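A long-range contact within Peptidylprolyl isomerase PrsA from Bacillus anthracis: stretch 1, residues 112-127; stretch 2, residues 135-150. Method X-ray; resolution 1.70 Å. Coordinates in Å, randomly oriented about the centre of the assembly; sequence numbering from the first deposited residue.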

# COMPACT_ATOMS: atom_id res chain seq x y z
N ALA A 112 -34.68 6.60 -28.32
CA ALA A 112 -34.71 5.21 -28.81
C ALA A 112 -35.68 4.40 -27.97
O ALA A 112 -36.00 4.78 -26.81
N SER A 113 -36.09 3.30 -28.55
CA SER A 113 -36.85 2.28 -27.78
C SER A 113 -35.99 1.03 -27.73
O SER A 113 -35.13 0.83 -28.61
N HIS A 114 -36.23 0.15 -26.76
CA HIS A 114 -35.47 -1.11 -26.77
C HIS A 114 -36.30 -2.21 -26.11
O HIS A 114 -37.29 -1.90 -25.37
N ILE A 115 -35.91 -3.43 -26.45
CA ILE A 115 -36.41 -4.65 -25.78
C ILE A 115 -35.18 -5.34 -25.20
O ILE A 115 -34.25 -5.60 -25.98
N LEU A 116 -35.20 -5.59 -23.89
CA LEU A 116 -34.08 -6.26 -23.20
C LEU A 116 -34.46 -7.70 -22.84
O LEU A 116 -35.51 -7.90 -22.21
N VAL A 117 -33.65 -8.65 -23.28
CA VAL A 117 -33.88 -10.09 -22.95
C VAL A 117 -32.56 -10.71 -22.48
O VAL A 117 -31.51 -10.17 -22.76
N SER A 118 -32.61 -11.79 -21.71
CA SER A 118 -31.33 -12.33 -21.20
C SER A 118 -30.77 -13.39 -22.17
O SER A 118 -29.55 -13.60 -22.17
N ASP A 119 -31.65 -14.01 -22.94
CA ASP A 119 -31.28 -15.14 -23.83
C ASP A 119 -31.04 -14.59 -25.23
O ASP A 119 -31.98 -13.96 -25.75
N GLU A 120 -29.85 -14.84 -25.81
CA GLU A 120 -29.48 -14.34 -27.16
C GLU A 120 -30.40 -14.94 -28.23
O GLU A 120 -30.73 -14.22 -29.20
N ASN A 121 -30.77 -16.22 -28.10
CA ASN A 121 -31.69 -16.79 -29.12
C ASN A 121 -33.04 -16.08 -29.02
O ASN A 121 -33.66 -15.84 -30.06
N GLU A 122 -33.47 -15.75 -27.80
CA GLU A 122 -34.76 -15.03 -27.64
C GLU A 122 -34.67 -13.67 -28.33
O GLU A 122 -35.68 -13.25 -28.94
N ALA A 123 -33.51 -13.01 -28.26
CA ALA A 123 -33.32 -11.69 -28.92
C ALA A 123 -33.36 -11.88 -30.44
O ALA A 123 -33.98 -11.06 -31.11
N LYS A 124 -32.76 -12.95 -30.94
CA LYS A 124 -32.80 -13.21 -32.41
C LYS A 124 -34.24 -13.49 -32.84
O LYS A 124 -34.64 -13.01 -33.91
N GLU A 125 -35.00 -14.23 -32.02
CA GLU A 125 -36.39 -14.56 -32.41
C GLU A 125 -37.23 -13.27 -32.33
O GLU A 125 -38.10 -13.10 -33.21
N ILE A 126 -36.93 -12.37 -31.39
CA ILE A 126 -37.67 -11.08 -31.34
C ILE A 126 -37.37 -10.29 -32.61
O ILE A 126 -38.31 -9.74 -33.19
N LYS A 127 -36.10 -10.24 -33.02
CA LYS A 127 -35.71 -9.50 -34.25
C LYS A 127 -36.48 -10.07 -35.46
O LYS A 127 -37.01 -9.28 -36.27
N SER A 135 -45.62 -5.54 -33.90
CA SER A 135 -45.54 -4.27 -33.13
C SER A 135 -44.34 -4.27 -32.16
O SER A 135 -44.30 -5.15 -31.26
N PHE A 136 -43.44 -3.31 -32.33
CA PHE A 136 -42.31 -3.13 -31.37
C PHE A 136 -42.84 -2.84 -29.97
O PHE A 136 -42.40 -3.46 -28.96
N GLU A 137 -43.83 -1.95 -29.89
CA GLU A 137 -44.35 -1.54 -28.56
C GLU A 137 -44.99 -2.74 -27.86
O GLU A 137 -44.77 -2.91 -26.63
N GLU A 138 -45.80 -3.51 -28.57
CA GLU A 138 -46.48 -4.65 -27.91
C GLU A 138 -45.46 -5.72 -27.52
O GLU A 138 -45.63 -6.36 -26.44
N LEU A 139 -44.47 -5.99 -28.38
CA LEU A 139 -43.45 -7.00 -27.99
C LEU A 139 -42.65 -6.50 -26.80
O LEU A 139 -42.28 -7.32 -25.96
N ALA A 140 -42.40 -5.20 -26.71
CA ALA A 140 -41.65 -4.68 -25.55
C ALA A 140 -42.50 -4.86 -24.28
O ALA A 140 -41.96 -5.26 -23.25
N LYS A 141 -43.78 -4.55 -24.39
CA LYS A 141 -44.68 -4.66 -23.22
C LYS A 141 -44.75 -6.11 -22.75
O LYS A 141 -44.91 -6.34 -21.51
N GLN A 142 -44.65 -7.06 -23.67
CA GLN A 142 -44.76 -8.47 -23.29
C GLN A 142 -43.40 -9.03 -22.85
O GLN A 142 -43.37 -9.72 -21.81
N GLU A 143 -42.33 -8.76 -23.60
CA GLU A 143 -41.06 -9.52 -23.40
C GLU A 143 -39.93 -8.72 -22.77
O GLU A 143 -38.96 -9.38 -22.29
N SER A 144 -40.01 -7.38 -22.76
CA SER A 144 -38.81 -6.66 -22.25
C SER A 144 -38.62 -6.88 -20.75
O SER A 144 -39.62 -6.84 -20.00
N GLN A 145 -37.37 -7.10 -20.34
CA GLN A 145 -36.98 -7.24 -18.92
C GLN A 145 -36.67 -5.87 -18.32
O GLN A 145 -36.45 -5.82 -17.10
N ASP A 146 -36.66 -4.81 -19.13
CA ASP A 146 -36.33 -3.46 -18.60
C ASP A 146 -37.60 -2.84 -18.04
O ASP A 146 -38.40 -2.29 -18.81
N LEU A 147 -37.79 -2.96 -16.72
CA LEU A 147 -39.05 -2.47 -16.11
C LEU A 147 -39.18 -0.95 -16.28
O LEU A 147 -40.32 -0.48 -16.29
N LEU A 148 -38.07 -0.22 -16.38
CA LEU A 148 -38.19 1.27 -16.51
C LEU A 148 -38.86 1.68 -17.83
O LEU A 148 -39.38 2.80 -17.87
N SER A 149 -38.79 0.86 -18.88
CA SER A 149 -39.31 1.27 -20.21
C SER A 149 -40.34 0.31 -20.78
O SER A 149 -41.03 0.73 -21.72
N LYS A 150 -40.48 -0.90 -20.23
CA LYS A 150 -41.35 -1.86 -20.94
C LYS A 150 -42.81 -1.37 -21.01
O LYS A 150 -43.41 -1.61 -22.05

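Packing of helix 136-143 and the segment after it against strand 112-117 and helix 120-127. Ser135 caps the helix, its OG accepting from Glu138 N (3.0 Å). Phe136 (chi1 t) leaves its backbone sideways, but its ring reaches the strand: Ile115 CD1 lies over one face, 4.0 Å from the ring centroid, a CH-pi contact, while His114 CA approaches the edge, 3.8 Å from Phe136 CZ. Glu137 starts away from the strand, yet its end curls back (m, p), and water 1 bridges Glu137 OE2 (2.7 Å) to Ser113 OG (2.6 Å). Leu139 points toward stretch 1, its CB 4.0 Å from Ile115 CD1 and its CD1 4.4 Å from Ile126 CG2, so it touches both strand and helix. Ala140 CB lies 3.7 Å from Ile115 CG1 (Ile115 m, t). Glu143 (m, m) points in; its CB packs on Ile126 CD1 (4.0 Å), but its OE1 lies 3.2 Å from Glu122 OE2, a close pair of like charges without a hydrogen bond. Water 3 lies between Glu122 OE2 (3.0 Å) and Glu143 O (2.6 Å), within hydrogen-bonding distance of both. Where the helix ends, Ser144 (t) turns its OG to accept from Leu116 N (3.1 Å) and from Asp146 N (3.2 Å), tying strand and turn together. Gln145 (m, t) points toward the strand, its CB 4.3 Å from Leu116 CG, as its backbone N donates to Leu116 O (2.8 Å). Asp146 (t) points in and takes a nearly linear hydrogen bond on OD2 from His114 NE2 (2.8 Å); the histidine CB points away, but chi1 p brings the ring back, edge first. Asp146 OD1 also caps the following turn through Leu148 N (3.1 Å). Ser149 (p) points toward the strand, its OG donating to Asp146 OD2 (2.7 Å). Water 2 joins Ser149 OG (2.7 Å), Ser144 OG (2.7 Å) and His114 O (2.8 Å).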

# COMPACT_ATOMS: atom_id res chain seq x y z
CB ALA A 112 -33.34 4.58 -28.71
CB SER A 113 -38.19 1.96 -28.38
OG SER A 113 -39.00 3.12 -28.43
CB HIS A 114 -34.10 -1.02 -26.10
CG HIS A 114 -34.08 -1.01 -24.61
ND1 HIS A 114 -33.12 -1.70 -23.89
CD2 HIS A 114 -34.89 -0.41 -23.70
CE1 HIS A 114 -33.33 -1.51 -22.59
NE2 HIS A 114 -34.43 -0.74 -22.44
CB ILE A 115 -37.15 -5.54 -26.79
CG1 ILE A 115 -38.33 -4.76 -27.38
CG2 ILE A 115 -37.55 -6.86 -26.15
CD1 ILE A 115 -38.98 -5.43 -28.52
CB LEU A 116 -33.73 -5.48 -21.94
CG LEU A 116 -32.68 -6.12 -21.04
CD1 LEU A 116 -31.37 -6.29 -21.78
CD2 LEU A 116 -32.48 -5.27 -19.79
CB VAL A 117 -34.53 -10.90 -24.09
CG1 VAL A 117 -35.94 -10.41 -24.40
CG2 VAL A 117 -33.68 -10.95 -25.35
CB SER A 118 -31.51 -12.89 -19.82
OG SER A 118 -32.61 -13.78 -19.81
CB ASP A 119 -32.41 -16.18 -23.81
CG ASP A 119 -32.08 -17.46 -24.56
OD1 ASP A 119 -31.34 -18.28 -24.00
OD2 ASP A 119 -32.55 -17.60 -25.71
CB GLU A 120 -28.02 -14.66 -27.49
CG GLU A 120 -27.57 -14.12 -28.84
CD GLU A 120 -26.16 -14.49 -29.27
OE1 GLU A 120 -25.44 -15.12 -28.48
OE2 GLU A 120 -25.78 -14.15 -30.41
CB ASN A 121 -31.92 -18.31 -28.98
CG ASN A 121 -32.69 -18.86 -30.17
OD1 ASN A 121 -32.26 -18.69 -31.31
ND2 ASN A 121 -33.82 -19.51 -29.92
CB GLU A 122 -35.12 -14.87 -26.16
CG GLU A 122 -36.46 -14.19 -25.95
CD GLU A 122 -37.01 -14.20 -24.53
OE1 GLU A 122 -36.52 -15.01 -23.71
OE2 GLU A 122 -37.93 -13.40 -24.26
CB ALA A 123 -32.04 -11.05 -28.49
CB LYS A 124 -31.90 -14.38 -32.78
CG LYS A 124 -30.40 -14.12 -32.67
CD LYS A 124 -29.57 -15.32 -33.06
CE LYS A 124 -28.08 -15.06 -32.98
NZ LYS A 124 -27.29 -16.27 -33.30
CB GLU A 125 -36.90 -15.74 -31.59
CG GLU A 125 -36.24 -17.06 -31.97
CD GLU A 125 -36.42 -17.46 -33.43
OE1 GLU A 125 -35.43 -17.89 -34.05
OE2 GLU A 125 -37.55 -17.36 -33.94
CB ILE A 126 -37.34 -10.30 -30.05
CG1 ILE A 126 -38.11 -10.93 -28.89
CG2 ILE A 126 -37.66 -8.82 -30.18
CD1 ILE A 126 -37.73 -10.42 -27.54
CB LYS A 127 -34.20 -9.61 -34.47
CG LYS A 127 -33.66 -8.88 -35.70
CD LYS A 127 -34.02 -7.41 -35.73
CE LYS A 127 -33.18 -6.58 -36.69
NZ LYS A 127 -33.26 -7.08 -38.08
CB SER A 135 -46.80 -4.03 -32.34
OG SER A 135 -46.59 -2.94 -31.44
CB PHE A 136 -41.38 -2.01 -31.86
CG PHE A 136 -40.06 -1.99 -31.15
CD1 PHE A 136 -39.97 -1.57 -29.83
CD2 PHE A 136 -38.91 -2.41 -31.79
CE1 PHE A 136 -38.75 -1.58 -29.17
CE2 PHE A 136 -37.70 -2.41 -31.12
CZ PHE A 136 -37.62 -2.00 -29.82
CB GLU A 137 -45.29 -0.35 -28.76
CG GLU A 137 -44.56 0.88 -29.32
CD GLU A 137 -43.88 0.77 -30.69
OE1 GLU A 137 -44.51 0.26 -31.64
OE2 GLU A 137 -42.70 1.21 -30.82
CB GLU A 138 -47.62 -5.18 -28.78
CG GLU A 138 -48.75 -4.18 -28.92
CD GLU A 138 -49.43 -3.82 -27.61
OE1 GLU A 138 -49.60 -4.72 -26.77
OE2 GLU A 138 -49.73 -2.63 -27.40
CB LEU A 139 -42.51 -7.30 -29.16
CG LEU A 139 -42.90 -8.43 -30.08
CD1 LEU A 139 -41.90 -8.50 -31.23
CD2 LEU A 139 -42.96 -9.77 -29.34
CB ALA A 140 -41.30 -3.24 -25.76
CB LYS A 141 -46.05 -4.08 -23.57
CG LYS A 141 -46.07 -2.56 -23.63
CD LYS A 141 -47.44 -1.93 -23.69
CE LYS A 141 -48.30 -2.44 -24.81
NZ LYS A 141 -49.64 -1.80 -24.81
CB GLN A 142 -45.35 -9.31 -24.44
CG GLN A 142 -45.46 -10.80 -24.12
CD GLN A 142 -46.36 -11.02 -22.93
OE1 GLN A 142 -47.40 -10.36 -22.81
NE2 GLN A 142 -45.94 -11.89 -22.02
CB GLU A 143 -40.52 -9.97 -24.77
CG GLU A 143 -41.49 -10.83 -25.55
CD GLU A 143 -41.77 -12.19 -24.95
OE1 GLU A 143 -41.04 -12.57 -24.01
OE2 GLU A 143 -42.72 -12.85 -25.41
CB SER A 144 -38.84 -5.20 -22.55
OG SER A 144 -37.60 -4.63 -22.17
CB GLN A 145 -35.77 -8.16 -18.82
CG GLN A 145 -36.10 -9.57 -19.27
CD GLN A 145 -34.88 -10.44 -19.27
OE1 GLN A 145 -33.78 -10.00 -18.94
NE2 GLN A 145 -35.06 -11.67 -19.70
CB ASP A 146 -35.71 -2.54 -19.66
CG ASP A 146 -35.43 -1.16 -19.09
OD1 ASP A 146 -35.46 -1.03 -17.83
OD2 ASP A 146 -35.29 -0.21 -19.88
CB LEU A 147 -39.08 -2.84 -14.63
CG LEU A 147 -39.06 -4.34 -14.35
CD1 LEU A 147 -39.16 -4.59 -12.86
CD2 LEU A 147 -40.20 -5.04 -15.09
CB LEU A 148 -36.80 1.88 -16.41
CG LEU A 148 -36.09 1.71 -15.08
CD1 LEU A 148 -34.67 2.28 -15.16
CD2 LEU A 148 -36.88 2.38 -13.98
CB SER A 149 -38.20 1.42 -21.24
OG SER A 149 -37.48 0.20 -21.38
CB LYS A 150 -41.24 -3.25 -20.32
CG LYS A 150 -41.90 -3.40 -18.98
CD LYS A 150 -41.78 -4.84 -18.46
CE LYS A 150 -42.70 -5.81 -19.15
NZ LYS A 150 -42.54 -7.17 -18.62
O HOH W 1 -41.44 2.13 -28.58
O HOH W 2 -38.11 -2.07 -22.75
O HOH W 3 -38.48 -11.86 -21.77